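Local coordinates for protein O-methyltransferase, SAM-dependent (Legionella pneumophila subsp. pneumophila, PDB 3R3H) that probably transfers a methyl group from S-adenosylmethionine to a hydroxyl oxygen of a substrate that is not known, at residues D138-D143 against K158-K163. Numbering follows the deposited sequence.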
# COMPACT_ATOMS: atom_id res chain seq x y z
N ASP A 138 -6.28 15.51 -3.89
CA ASP A 138 -4.98 14.87 -3.89
C ASP A 138 -5.17 13.39 -3.61
O ASP A 138 -4.33 12.57 -3.96
CB ASP A 138 -4.11 15.50 -2.79
CG ASP A 138 -3.85 16.98 -3.04
OD1 ASP A 138 -2.92 17.27 -3.82
OD2 ASP A 138 -4.58 17.83 -2.47
N PHE A 139 -6.28 13.06 -2.96
CA PHE A 139 -6.58 11.67 -2.65
C PHE A 139 -8.10 11.45 -2.71
O PHE A 139 -8.87 12.17 -2.08
CB PHE A 139 -6.04 11.28 -1.27
CG PHE A 139 -6.39 9.87 -0.87
CD1 PHE A 139 -5.86 8.78 -1.55
CD2 PHE A 139 -7.29 9.63 0.15
CE1 PHE A 139 -6.23 7.47 -1.22
CE2 PHE A 139 -7.68 8.32 0.50
CZ PHE A 139 -7.14 7.24 -0.20
N ILE A 140 -8.51 10.46 -3.49
CA ILE A 140 -9.91 10.13 -3.64
C ILE A 140 -10.08 8.64 -3.29
O ILE A 140 -9.29 7.81 -3.72
CB ILE A 140 -10.37 10.40 -5.09
CG1 ILE A 140 -10.15 11.88 -5.42
CG2 ILE A 140 -11.84 10.01 -5.26
CD1 ILE A 140 -10.51 12.26 -6.82
N PHE A 141 -11.09 8.34 -2.48
CA PHE A 141 -11.37 6.97 -2.07
C PHE A 141 -12.79 6.63 -2.52
O PHE A 141 -13.71 7.40 -2.28
CB PHE A 141 -11.23 6.84 -0.55
CG PHE A 141 -11.71 5.53 -0.01
CD1 PHE A 141 -11.22 4.32 -0.52
CD2 PHE A 141 -12.65 5.49 1.02
CE1 PHE A 141 -11.66 3.09 -0.01
CE2 PHE A 141 -13.09 4.27 1.54
CZ PHE A 141 -12.59 3.07 1.02
N ILE A 142 -12.96 5.47 -3.17
CA ILE A 142 -14.28 5.07 -3.68
C ILE A 142 -14.82 3.77 -3.09
O ILE A 142 -14.23 2.70 -3.25
CB ILE A 142 -14.25 4.95 -5.21
CG1 ILE A 142 -13.66 6.23 -5.81
CG2 ILE A 142 -15.65 4.70 -5.73
CD1 ILE A 142 -13.42 6.18 -7.31
N ASP A 143 -15.96 3.87 -2.40
CA ASP A 143 -16.59 2.70 -1.78
C ASP A 143 -18.11 2.88 -1.86
O ASP A 143 -18.86 2.38 -1.00
CB ASP A 143 -16.14 2.58 -0.32
CG ASP A 143 -16.48 1.22 0.29
OD1 ASP A 143 -17.16 0.43 -0.40
OD2 ASP A 143 -16.08 0.95 1.46
N LYS A 158 -11.23 13.00 -13.30
CA LYS A 158 -11.31 14.42 -13.59
C LYS A 158 -11.06 15.21 -12.30
O LYS A 158 -10.44 16.27 -12.33
CB LYS A 158 -12.68 14.77 -14.17
CG LYS A 158 -13.18 13.76 -15.19
CD LYS A 158 -13.80 14.44 -16.41
CE LYS A 158 -15.27 14.79 -16.22
NZ LYS A 158 -16.17 13.60 -16.26
N LEU A 159 -11.54 14.66 -11.18
CA LEU A 159 -11.42 15.30 -9.87
C LEU A 159 -10.07 15.19 -9.18
O LEU A 159 -9.79 15.94 -8.23
CB LEU A 159 -12.49 14.76 -8.92
CG LEU A 159 -13.94 15.22 -9.12
CD1 LEU A 159 -14.83 14.56 -8.10
CD2 LEU A 159 -14.02 16.74 -8.99
N VAL A 160 -9.23 14.29 -9.63
CA VAL A 160 -7.94 14.11 -8.99
C VAL A 160 -6.80 15.01 -9.46
O VAL A 160 -6.78 15.51 -10.59
CB VAL A 160 -7.48 12.63 -9.11
CG1 VAL A 160 -6.80 12.41 -10.43
CG2 VAL A 160 -6.56 12.25 -7.96
N THR A 161 -5.85 15.21 -8.56
CA THR A 161 -4.65 16.01 -8.77
C THR A 161 -3.68 15.15 -9.60
O THR A 161 -3.71 13.92 -9.52
CB THR A 161 -4.04 16.36 -7.40
OG1 THR A 161 -4.73 17.49 -6.87
CG2 THR A 161 -2.55 16.65 -7.50
N PRO A 162 -2.83 15.79 -10.43
CA PRO A 162 -1.86 15.06 -11.26
C PRO A 162 -1.00 14.11 -10.43
O PRO A 162 -0.75 12.96 -10.81
CB PRO A 162 -1.05 16.18 -11.89
CG PRO A 162 -2.08 17.27 -12.05
CD PRO A 162 -2.78 17.24 -10.72
N LYS A 163 -0.55 14.62 -9.30
CA LYS A 163 0.25 13.82 -8.40
C LYS A 163 -0.66 13.08 -7.41
O LYS A 163 -0.21 12.23 -6.65
CB LYS A 163 1.23 14.72 -7.66
CG LYS A 163 2.09 15.57 -8.58
CD LYS A 163 3.55 15.33 -8.31
CE LYS A 163 4.41 16.25 -9.15
NZ LYS A 163 5.84 16.05 -8.79
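In the beta-alpha-beta crossover that joins two neighbouring parallel strands of this Rossmann-like methyltransferase sheet, strand 137-143 meets the end of its own return helix, 149-159, where Ile140 runs into Leu159 and Val160. The long branch of Ile140 does the touching. With CG1 anti to the carbonyl carbon (chi1 -59°) and the chain extended beyond it, the terminal methyl CD1 reaches the backbone where the helix gives out, 3.7 Å from the amide N of Val160. The same methyl lies 3.8 Å from CB of Leu159 and equally close to CB of Val160, the first residue to leave helical geometry. Leu159 also touches Leu65 and Val160 touches Ile166, so the strands flanking 137-143 share this apolar layer. Nearer the start of the strand, Asp138 and Thr161 come together at a slant, their CA atoms 5.0 Å apart. Asp138 OD1 stands 3.6 Å from Thr161 OG1 and faces the methyl CG2. That hydroxyl bonds weakly to Phe137 O, while Asp138 OD2 makes weak bonds to the backbone N of Lys62 and Lys63. The crossover thus closes through two van der Waals patches, one apolar and one between polar side chains that bond elsewhere.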